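Local coordinates for protein guanylate kinase (Coxiella burnetii, PDB 3TR0) that catalyses the transfer of a phosphate group from ATP to GMP, giving GDP and ADP, and is probably essential for recycling GMP, at residues D59-F63 with R81-T85; E33-S37 with R98-E103; F123-I129 with R155-A159. All blocks are in the same frame, centred on the assembly; numbering follows the deposited sequence.

The three contacts illustrate how one fold changes its chemistry with place. Contacts 2 and 3 both reach the parallel sheet of the P-loop core: contact 2 joins its outermost strand 34-36 to strand 99-103 through backbone hydrogen bonds, whereas contact 3 sets the end of strand 120-125 against helix 147-158 through side-chain packing, partly onto the helix backbone. Both are partly buried, with exposed K35 and R155 at their margins. Contact 1, helix on mixed sheet in the GMP-binding part, is buried although its centre is about 17 Å from the chain centre. Contacts 1 and 2 touch where T85 packs on S37 and L102, and both reach the bound GMP; contact 3 comes near it through E157 and also meets the second subunit.

Contact 1 (D59-F63 with R81-T85); sequences DETRF and RHYGT. With 5GP (guanosine-5'-monophosphate), chain D.
In the GMP-binding part of guanylate kinase, the first turn of helix 60-69 rests on strand 81-86, with F63 and H82 forming the joint. The CB of H82 sits over the middle of the F63 ring, a CH-pi contact with CB 3.5 Å from the ring centroid and only 9° off the ring normal. The imidazole continues past the phenyl ring: the planes are near parallel, at 29°, but slid so far apart that they barely overlap. With its CG anti to the backbone N (chi1 -163°), F63 sends its ring toward the strand, where CZ comes edge-on to the backbone, 3.3 Å from Y83 C, and the edge also meets G84 N. Outside the two segments, the F72 ring stacks on F63. Nearer solvent, E60 OE1 approaches the imidazole edge nearly in its plane, 3.9 Å from H82 NE2, without forming a hydrogen bond. D59 caps the helix: its OD1 accepts from R62 N at 2.8 Å, and a salt bridge, its two hydrogen bonds weak, ties its carboxylate to the R62 guanidinium.

Alternation along the strand turns Y83 away from the helix and onto GMP. Its ring has the ribose O4' over one face, and its OH donates to O2P of the phosphate at 2.6 Å. G84 C lies 3.2 Å from the guanine O6. The helix side of the strand is thus mainly ring and CB packing, while the far side combines Y83 packing on the nucleotide, its OH bond to the phosphate, and T85 OG1 bonded to the GMP ligand E74.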
loop_
_atom_site.group_PDB
_atom_site.type_symbol
_atom_site.label_atom_id
_atom_site.label_comp_id
_atom_site.label_asym_id
_atom_site.label_seq_id
_atom_site.Cartn_x
_atom_site.Cartn_y
_atom_site.Cartn_z
ATOM N N ASP A 59 20.705 -25.428 -19.984
ATOM C CA ASP A 59 21.319 -24.962 -21.224
ATOM C C ASP A 59 20.293 -24.373 -22.190
ATOM O O ASP A 59 19.086 -24.452 -21.953
ATOM C CB ASP A 59 22.140 -26.073 -21.895
ATOM C CG ASP A 59 21.342 -27.345 -22.133
ATOM O OD1 ASP A 59 20.131 -27.264 -22.427
ATOM O OD2 ASP A 59 21.938 -28.438 -22.035
ATOM N N GLU A 60 20.786 -23.767 -23.266
ATOM C CA GLU A 60 19.929 -23.142 -24.273
ATOM C C GLU A 60 18.922 -24.118 -24.867
ATOM O O GLU A 60 17.772 -23.760 -25.115
ATOM C CB GLU A 60 20.773 -22.549 -25.402
ATOM C CG GLU A 60 21.095 -21.078 -25.247
ATOM C CD GLU A 60 21.648 -20.475 -26.525
ATOM O OE1 GLU A 60 21.051 -19.502 -27.031
ATOM O OE2 GLU A 60 22.679 -20.975 -27.024
ATOM N N THR A 61 19.367 -25.346 -25.113
ATOM C CA THR A 61 18.503 -26.368 -25.686
ATOM C C THR A 61 17.298 -26.613 -24.787
ATOM O O THR A 61 16.154 -26.613 -25.246
ATOM C CB THR A 61 19.260 -27.691 -25.889
ATOM O OG1 THR A 61 20.370 -27.474 -26.770
ATOM C CG2 THR A 61 18.339 -28.745 -26.490
ATOM N N ARG A 62 17.563 -26.816 -23.503
ATOM C CA ARG A 62 16.502 -26.965 -22.512
ATOM C C ARG A 62 15.605 -25.729 -22.433
ATOM O O ARG A 62 14.380 -25.843 -22.402
ATOM C CB ARG A 62 17.098 -27.257 -21.136
ATOM C CG ARG A 62 17.035 -28.712 -20.724
ATOM C CD ARG A 62 17.781 -28.942 -19.424
ATOM N NE ARG A 62 19.223 -28.772 -19.585
ATOM C CZ ARG A 62 20.107 -28.934 -18.606
ATOM N NH1 ARG A 62 19.695 -29.269 -17.390
ATOM N NH2 ARG A 62 21.401 -28.762 -18.843
ATOM N N PHE A 63 16.216 -24.549 -22.393
ATOM C CA PHE A 63 15.450 -23.314 -22.245
ATOM C C PHE A 63 14.566 -23.068 -23.461
ATOM O O PHE A 63 13.388 -22.738 -23.326
ATOM C CB PHE A 63 16.377 -22.118 -22.020
ATOM C CG PHE A 63 15.681 -20.913 -21.458
ATOM C CD1 PHE A 63 14.879 -20.120 -22.263
ATOM C CD2 PHE A 63 15.825 -20.575 -20.123
ATOM C CE1 PHE A 63 14.235 -19.014 -21.747
ATOM C CE2 PHE A 63 15.178 -19.467 -19.601
ATOM C CZ PHE A 63 14.384 -18.688 -20.416
ATOM N N ARG A 81 21.733 -13.798 -22.522
ATOM C CA ARG A 81 21.360 -15.014 -21.807
ATOM C C ARG A 81 19.850 -15.045 -21.604
ATOM O O ARG A 81 19.174 -14.025 -21.747
ATOM C CB ARG A 81 22.080 -15.103 -20.460
ATOM C CG ARG A 81 23.599 -15.123 -20.559
ATOM C CD ARG A 81 24.105 -16.388 -21.232
ATOM N NE ARG A 81 25.565 -16.412 -21.289
ATOM C CZ ARG A 81 26.281 -17.413 -21.789
ATOM N NH1 ARG A 81 25.677 -18.484 -22.283
ATOM N NH2 ARG A 81 27.606 -17.341 -21.794
ATOM N N HIS A 82 19.325 -16.217 -21.272
ATOM C CA HIS A 82 17.887 -16.393 -21.153
ATOM C C HIS A 82 17.478 -16.637 -19.713
ATOM O O HIS A 82 18.152 -17.362 -18.981
ATOM C CB HIS A 82 17.409 -17.539 -22.047
ATOM C CG HIS A 82 17.611 -17.281 -23.506
ATOM N ND1 HIS A 82 16.850 -16.377 -24.213
ATOM C CD2 HIS A 82 18.493 -17.804 -24.391
ATOM C CE1 HIS A 82 17.252 -16.354 -25.472
ATOM N NE2 HIS A 82 18.248 -17.212 -25.606
ATOM N N TYR A 83 16.375 -16.007 -19.319
ATOM C CA TYR A 83 15.798 -16.162 -17.992
ATOM C C TYR A 83 14.281 -16.290 -18.115
ATOM O O TYR A 83 13.657 -15.625 -18.944
ATOM C CB TYR A 83 16.095 -14.929 -17.134
ATOM C CG TYR A 83 17.557 -14.569 -16.988
ATOM C CD1 TYR A 83 18.227 -14.792 -15.793
ATOM C CD2 TYR A 83 18.257 -13.979 -18.031
ATOM C CE1 TYR A 83 19.556 -14.452 -15.644
ATOM C CE2 TYR A 83 19.588 -13.639 -17.896
ATOM C CZ TYR A 83 20.231 -13.876 -16.699
ATOM O OH TYR A 83 21.556 -13.537 -16.553
ATOM N N GLY A 84 13.676 -17.122 -17.276
ATOM C CA GLY A 84 12.235 -17.275 -17.313
ATOM C C GLY A 84 11.622 -17.749 -16.013
ATOM O O GLY A 84 12.295 -18.353 -15.180
ATOM N N THR A 85 10.333 -17.468 -15.850
ATOM C CA THR A 85 9.581 -17.898 -14.680
ATOM C C THR A 85 8.715 -19.097 -15.039
ATOM O O THR A 85 7.777 -18.980 -15.826
ATOM C CB THR A 85 8.659 -16.772 -14.160
ATOM O OG1 THR A 85 9.454 -15.656 -13.743
ATOM C CG2 THR A 85 7.830 -17.259 -12.983
HETATM P P 5GP D . 21.862 -12.389 -12.912
HETATM O O1P 5GP D . 21.670 -13.327 -11.745
HETATM O O2P 5GP D . 22.432 -12.949 -14.188
HETATM O O3P 5GP D . 22.685 -11.210 -12.446
HETATM O "O5'" 5GP D . 20.489 -11.649 -13.222
HETATM C "C5'" 5GP D . 20.314 -10.904 -14.415
HETATM C "C4'" 5GP D . 18.985 -10.198 -14.426
HETATM O "O4'" 5GP D . 18.012 -11.014 -15.107
HETATM C "C3'" 5GP D . 18.358 -9.955 -13.063
HETATM O "O3'" 5GP D . 18.890 -8.819 -12.405
HETATM C "C2'" 5GP D . 16.872 -9.831 -13.381
HETATM O "O2'" 5GP D . 16.558 -8.502 -13.768
HETATM C "C1'" 5GP D . 16.726 -10.733 -14.612
HETATM N N9 5GP D . 16.051 -12.006 -14.304
HETATM C C8 5GP D . 16.412 -12.981 -13.460
HETATM N N7 5GP D . 15.488 -13.973 -13.528
HETATM C C5 5GP D . 14.548 -13.597 -14.428
HETATM C C6 5GP D . 13.379 -14.166 -14.921
HETATM O O6 5GP D . 12.985 -15.287 -14.519
HETATM N N1 5GP D . 12.669 -13.499 -15.840
HETATM C C2 5GP D . 13.056 -12.297 -16.290
HETATM N N2 5GP D . 12.327 -11.633 -17.218
HETATM N N3 5GP D . 14.180 -11.721 -15.829
HETATM C C4 5GP D . 14.929 -12.363 -14.908
#

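Contact 2 (E33-S37 with R98-E103); sequences EIKIS and RDVLLE. With 5GP (guanosine-5'-monophosphate), chain D.
I34 and L101 form the compact part of this contact, on the face of the sheet that also bears D99 and I36. I34 has CG1 anti to the backbone N (chi1 -173°), which carries CD1 to 3.6 Å from L101 CG. Further along, I36 CG1 packs more distantly on L101 CD1, and V28 of helix 20-30 lies against both residues. Beneath these side chains the strands run parallel. D99 N donates to E33 O, K35 N to D99 O, L101 N to K35 O and S37 N to L101 O; the third is the shortest, 2.8 Å, and nearly straight at 172°. The D99 carboxylate turns outside the pair, to N8 N and a salt bridge with R188.

On the opposite face V100 and S37 lie against W89 of helix 87-95, and S37 CB closes on L102 CD2 at 3.6 Å. The K35/R98 end is loose and exposed. There the bent K35 chain crosses the extended R98 chain at a slant, K35 CG lying 3.9 Å from R98 CD. Aliphatic parts touch in this way while the like-charged K35 NZ and R98 NE stay 4.6 Å apart.

Beyond the last direct bond the strands diverge and water fills in. One water donates to S37 O and accepts from E103 N; another donates to both S37 O and E103 OE1, the latter at 2.6 Å. E103 belongs to the GMP pocket and also neighbours the P-loop. This edge of a parallel sheet, with helices over both faces and a ligand beyond the strand ends, is typical of the P-loop kinase fold.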
loop_
_atom_site.group_PDB
_atom_site.type_symbol
_atom_site.label_atom_id
_atom_site.label_comp_id
_atom_site.label_asym_id
_atom_site.label_seq_id
_atom_site.Cartn_x
_atom_site.Cartn_y
_atom_site.Cartn_z
ATOM N N GLU A 33 3.614 -16.565 4.351
ATOM C CA GLU A 33 2.731 -16.797 3.211
ATOM C C GLU A 33 3.176 -16.076 1.942
ATOM O O GLU A 33 2.354 -15.583 1.170
ATOM C CB GLU A 33 1.288 -16.426 3.569
ATOM C CG GLU A 33 0.732 -17.219 4.742
ATOM C CD GLU A 33 -0.697 -16.838 5.083
ATOM O OE1 GLU A 33 -1.615 -17.611 4.735
ATOM O OE2 GLU A 33 -0.901 -15.771 5.701
ATOM N N ILE A 34 4.486 -16.023 1.730
ATOM C CA ILE A 34 5.037 -15.445 0.515
ATOM C C ILE A 34 6.320 -16.182 0.154
ATOM O O ILE A 34 7.165 -16.435 1.011
ATOM C CB ILE A 34 5.271 -13.916 0.665
ATOM C CG1 ILE A 34 5.695 -13.291 -0.667
ATOM C CG2 ILE A 34 6.286 -13.626 1.755
ATOM C CD1 ILE A 34 5.636 -11.766 -0.669
ATOM N N LYS A 35 6.446 -16.559 -1.113
ATOM C CA LYS A 35 7.609 -17.319 -1.557
ATOM C C LYS A 35 8.224 -16.721 -2.812
ATOM O O LYS A 35 7.538 -16.075 -3.607
ATOM C CB LYS A 35 7.225 -18.781 -1.787
ATOM C CG LYS A 35 6.502 -19.399 -0.597
ATOM C CD LYS A 35 7.176 -20.665 -0.103
ATOM C CE LYS A 35 6.661 -21.891 -0.835
ATOM N NZ LYS A 35 7.140 -23.152 -0.201
ATOM N N ILE A 36 9.523 -16.940 -2.982
ATOM C CA ILE A 36 10.241 -16.425 -4.135
ATOM C C ILE A 36 10.280 -17.445 -5.258
ATOM O O ILE A 36 10.695 -18.586 -5.057
ATOM C CB ILE A 36 11.698 -16.063 -3.778
ATOM C CG1 ILE A 36 11.741 -15.094 -2.596
ATOM C CG2 ILE A 36 12.399 -15.466 -4.981
ATOM C CD1 ILE A 36 13.135 -14.891 -2.031
ATOM N N SER A 37 9.848 -17.036 -6.444
ATOM C CA SER A 37 9.981 -17.891 -7.619
ATOM C C SER A 37 11.450 -18.048 -7.987
ATOM O O SER A 37 12.160 -17.058 -8.174
ATOM C CB SER A 37 9.206 -17.312 -8.801
ATOM O OG SER A 37 9.431 -18.063 -9.980
ATOM N N ARG A 98 -0.600 -18.478 -1.283
ATOM C CA ARG A 98 0.678 -17.821 -1.020
ATOM C C ARG A 98 0.989 -16.791 -2.097
ATOM O O ARG A 98 0.887 -17.081 -3.291
ATOM C CB ARG A 98 1.819 -18.843 -0.991
ATOM C CG ARG A 98 1.692 -19.936 0.048
ATOM C CD ARG A 98 2.946 -20.804 0.048
ATOM N NE ARG A 98 2.803 -21.985 0.892
ATOM C CZ ARG A 98 2.432 -23.178 0.443
ATOM N NH1 ARG A 98 2.172 -23.349 -0.845
ATOM N NH2 ARG A 98 2.328 -24.201 1.282
ATOM N N ASP A 99 1.369 -15.590 -1.675
ATOM C CA ASP A 99 1.844 -14.578 -2.603
ATOM C C ASP A 99 3.173 -15.029 -3.183
ATOM O O ASP A 99 3.884 -15.828 -2.576
ATOM C CB ASP A 99 1.992 -13.230 -1.898
ATOM C CG ASP A 99 0.681 -12.743 -1.320
ATOM O OD1 ASP A 99 -0.239 -12.465 -2.118
ATOM O OD2 ASP A 99 0.566 -12.654 -0.079
ATOM N N VAL A 100 3.501 -14.530 -4.366
ATOM C CA VAL A 100 4.734 -14.934 -5.024
ATOM C C VAL A 100 5.556 -13.717 -5.389
ATOM O O VAL A 100 5.037 -12.753 -5.948
ATOM C CB VAL A 100 4.463 -15.741 -6.296
ATOM C CG1 VAL A 100 5.770 -15.989 -7.055
ATOM C CG2 VAL A 100 3.782 -17.067 -5.949
ATOM N N LEU A 101 6.841 -13.772 -5.064
ATOM C CA LEU A 101 7.775 -12.725 -5.444
ATOM C C LEU A 101 8.468 -13.102 -6.739
ATOM O O LEU A 101 9.006 -14.203 -6.865
ATOM C CB LEU A 101 8.810 -12.522 -4.344
ATOM C CG LEU A 101 8.272 -11.804 -3.109
ATOM C CD1 LEU A 101 9.101 -12.133 -1.886
ATOM C CD2 LEU A 101 8.244 -10.310 -3.362
ATOM N N LEU A 102 8.444 -12.192 -7.705
ATOM C CA LEU A 102 9.124 -12.416 -8.976
ATOM C C LEU A 102 10.267 -11.420 -9.132
ATOM O O LEU A 102 10.041 -10.223 -9.314
ATOM C CB LEU A 102 8.145 -12.281 -10.144
ATOM C CG LEU A 102 6.928 -13.219 -10.151
ATOM C CD1 LEU A 102 5.957 -12.838 -11.262
ATOM C CD2 LEU A 102 7.372 -14.653 -10.298
ATOM N N GLU A 103 11.497 -11.916 -9.043
ATOM C CA GLU A 103 12.663 -11.072 -9.264
ATOM C C GLU A 103 12.995 -11.138 -10.740
ATOM O O GLU A 103 13.749 -12.010 -11.169
ATOM C CB GLU A 103 13.853 -11.577 -8.456
ATOM C CG GLU A 103 13.648 -11.590 -6.960
ATOM C CD GLU A 103 14.847 -12.164 -6.227
ATOM O OE1 GLU A 103 15.110 -13.377 -6.375
ATOM O OE2 GLU A 103 15.532 -11.403 -5.515
HETATM P P 5GP D . 21.862 -12.389 -12.912
HETATM O O1P 5GP D . 21.670 -13.327 -11.745
HETATM O O2P 5GP D . 22.432 -12.949 -14.188
HETATM O O3P 5GP D . 22.685 -11.210 -12.446
HETATM O "O5'" 5GP D . 20.489 -11.649 -13.222
HETATM C "C5'" 5GP D . 20.314 -10.904 -14.415
HETATM C "C4'" 5GP D . 18.985 -10.198 -14.426
HETATM O "O4'" 5GP D . 18.012 -11.014 -15.107
HETATM C "C3'" 5GP D . 18.358 -9.955 -13.063
HETATM O "O3'" 5GP D . 18.890 -8.819 -12.405
HETATM C "C2'" 5GP D . 16.872 -9.831 -13.381
HETATM O "O2'" 5GP D . 16.558 -8.502 -13.768
HETATM C "C1'" 5GP D . 16.726 -10.733 -14.612
HETATM N N9 5GP D . 16.051 -12.006 -14.304
HETATM C C8 5GP D . 16.412 -12.981 -13.460
HETATM N N7 5GP D . 15.488 -13.973 -13.528
HETATM C C5 5GP D . 14.548 -13.597 -14.428
HETATM C C6 5GP D . 13.379 -14.166 -14.921
HETATM O O6 5GP D . 12.985 -15.287 -14.519
HETATM N N1 5GP D . 12.669 -13.499 -15.840
HETATM C C2 5GP D . 13.056 -12.297 -16.290
HETATM N N2 5GP D . 12.327 -11.633 -17.218
HETATM N N3 5GP D . 14.180 -11.721 -15.829
HETATM C C4 5GP D . 14.929 -12.363 -14.908
HETATM O O HOH W 1 11.788 -14.721 -9.530
HETATM O O HOH W 2 14.621 -15.560 -7.756
#

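Contact 3 (F123-I129 with R155-A159); sequences FILPPSI and REEMA
Selenomethionine M158 projects from helix 147-158 onto the end of strand 120-125 and the turn after it, and touches a different neighbour at nearly every step. From CB the chain runs to CG, which lies 3.8 Å from F123 CE2 and a little farther from CZ; L125 CD2 is a looser neighbour of the same carbon, at 4.4 Å. Next comes SE, resting against the P126 ring with CD 3.8 Å away and CG close behind. There the chain bends (chi3 -61°), turning CE back toward I129, whose CD1 it meets at 3.6 Å.

This is the helix-on-sheet packing of a P-loop alpha/beta fold: the carboxyl end of an inner parallel strand, and the turn leading to helix 129-137, face a helix beside P15, a predicted ATP-binding residue of the P-loop region, which both F123 and M158 touch. S128 caps that next helix through OG, bonded to A131 N.

The F123 ring approaches the helix backbone obliquely, with CZ 3.6 Å from E157 O and 3.7 Å from M158 CA. Its CZ also meets E157 CG, while the carboxylate beyond makes a weak hydrogen bond to W106 N. Farther out, I129 comes at the edge of the R155 guanidinium, its CD1 3.8 Å from R155 NE, and the two side chains cross at about a right angle. L205 of the second subunit packs on I129, R155 and M158.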
loop_
_atom_site.group_PDB
_atom_site.type_symbol
_atom_site.label_atom_id
_atom_site.label_comp_id
_atom_site.label_asym_id
_atom_site.label_seq_id
_atom_site.Cartn_x
_atom_site.Cartn_y
_atom_site.Cartn_z
ATOM N N PHE A 123 10.228 -1.096 -7.983
ATOM C CA PHE A 123 11.556 -0.888 -8.546
ATOM C C PHE A 123 12.529 -0.457 -7.455
ATOM O O PHE A 123 12.279 0.508 -6.736
ATOM C CB PHE A 123 11.521 0.153 -9.671
ATOM C CG PHE A 123 12.696 0.064 -10.609
ATOM C CD1 PHE A 123 12.590 -0.626 -11.806
ATOM C CD2 PHE A 123 13.905 0.650 -10.284
ATOM C CE1 PHE A 123 13.666 -0.717 -12.673
ATOM C CE2 PHE A 123 14.987 0.558 -11.143
ATOM C CZ PHE A 123 14.866 -0.131 -12.335
ATOM N N ILE A 124 13.638 -1.178 -7.328
ATOM C CA ILE A 124 14.642 -0.842 -6.333
ATOM C C ILE A 124 15.715 0.049 -6.948
ATOM O O ILE A 124 16.361 -0.331 -7.925
ATOM C CB ILE A 124 15.319 -2.103 -5.758
ATOM C CG1 ILE A 124 14.274 -3.112 -5.278
ATOM C CG2 ILE A 124 16.269 -1.728 -4.633
ATOM C CD1 ILE A 124 13.391 -2.599 -4.177
ATOM N N LEU A 125 15.894 1.234 -6.372
ATOM C CA LEU A 125 16.886 2.188 -6.853
ATOM C C LEU A 125 18.121 2.171 -5.969
ATOM O O LEU A 125 18.014 2.063 -4.749
ATOM C CB LEU A 125 16.301 3.604 -6.851
ATOM C CG LEU A 125 15.107 3.860 -7.766
ATOM C CD1 LEU A 125 14.424 5.177 -7.389
ATOM C CD2 LEU A 125 15.553 3.867 -9.212
ATOM N N PRO A 126 19.308 2.284 -6.584
ATOM C CA PRO A 126 20.528 2.466 -5.799
ATOM C C PRO A 126 20.593 3.919 -5.352
ATOM O O PRO A 126 19.921 4.753 -5.951
ATOM C CB PRO A 126 21.636 2.183 -6.820
ATOM C CG PRO A 126 21.052 2.631 -8.117
ATOM C CD PRO A 126 19.569 2.306 -8.033
ATOM N N PRO A 127 21.377 4.218 -4.305
ATOM C CA PRO A 127 21.515 5.604 -3.846
ATOM C C PRO A 127 22.430 6.415 -4.768
ATOM O O PRO A 127 22.489 7.643 -4.670
ATOM C CB PRO A 127 22.130 5.448 -2.454
ATOM C CG PRO A 127 22.874 4.158 -2.519
ATOM C CD PRO A 127 22.072 3.266 -3.422
ATOM N N SER A 128 23.124 5.724 -5.665
ATOM C CA SER A 128 23.987 6.375 -6.645
ATOM C C SER A 128 24.449 5.364 -7.684
ATOM O O SER A 128 24.387 4.156 -7.456
ATOM C CB SER A 128 25.200 7.002 -5.957
ATOM O OG SER A 128 26.052 6.001 -5.425
ATOM N N ILE A 129 24.913 5.857 -8.829
ATOM C CA ILE A 129 25.484 4.985 -9.844
ATOM C C ILE A 129 26.739 4.316 -9.297
ATOM O O ILE A 129 27.017 3.158 -9.595
ATOM C CB ILE A 129 25.840 5.749 -11.132
ATOM C CG1 ILE A 129 24.572 6.175 -11.871
ATOM C CG2 ILE A 129 26.698 4.884 -12.041
ATOM C CD1 ILE A 129 23.774 5.015 -12.423
ATOM N N ARG A 155 21.602 1.527 -16.549
ATOM C CA ARG A 155 20.978 2.818 -16.807
ATOM C C ARG A 155 19.752 2.664 -17.697
ATOM O O ARG A 155 18.799 3.433 -17.591
ATOM C CB ARG A 155 21.973 3.787 -17.443
ATOM C CG ARG A 155 23.010 4.323 -16.478
ATOM C CD ARG A 155 23.615 5.618 -16.992
ATOM N NE ARG A 155 24.271 6.370 -15.927
ATOM C CZ ARG A 155 24.727 7.610 -16.061
ATOM N NH1 ARG A 155 24.598 8.245 -17.218
ATOM N NH2 ARG A 155 25.309 8.218 -15.037
ATOM N N GLU A 156 19.785 1.669 -18.575
ATOM C CA GLU A 156 18.663 1.391 -19.460
ATOM C C GLU A 156 17.547 0.696 -18.694
ATOM O O GLU A 156 16.365 0.922 -18.955
ATOM C CB GLU A 156 19.111 0.526 -20.639
ATOM C CG GLU A 156 20.183 1.166 -21.503
ATOM C CD GLU A 156 20.634 0.261 -22.632
ATOM O OE1 GLU A 156 20.202 -0.912 -22.665
ATOM O OE2 GLU A 156 21.421 0.720 -23.487
ATOM N N GLU A 157 17.928 -0.160 -17.751
ATOM C CA GLU A 157 16.957 -0.787 -16.867
ATOM C C GLU A 157 16.269 0.298 -16.045
ATOM O O GLU A 157 15.053 0.286 -15.878
ATOM C CB GLU A 157 17.636 -1.797 -15.938
ATOM C CG GLU A 157 16.677 -2.553 -15.013
ATOM C CD GLU A 157 16.058 -3.774 -15.676
ATOM O OE1 GLU A 157 16.450 -4.090 -16.819
ATOM O OE2 GLU A 157 15.184 -4.421 -15.056
HETATM N N MSE A 158 17.053 1.246 -15.541
HETATM C CA MSE A 158 16.508 2.277 -14.659
HETATM C C MSE A 158 15.594 3.267 -15.381
HETATM O O MSE A 158 14.695 3.838 -14.771
HETATM C CB MSE A 158 17.626 3.003 -13.908
HETATM C CG MSE A 158 17.974 2.346 -12.584
HETATM SE SE MSE A 158 19.447 3.214 -11.673
HETATM C CE MSE A 158 20.828 2.949 -13.024
ATOM N N ALA A 159 15.814 3.457 -16.677
ATOM C CA ALA A 159 14.953 4.332 -17.464
ATOM C C ALA A 159 13.522 3.800 -17.515
ATOM O O ALA A 159 12.594 4.530 -17.862
ATOM C CB ALA A 159 15.505 4.498 -18.867
#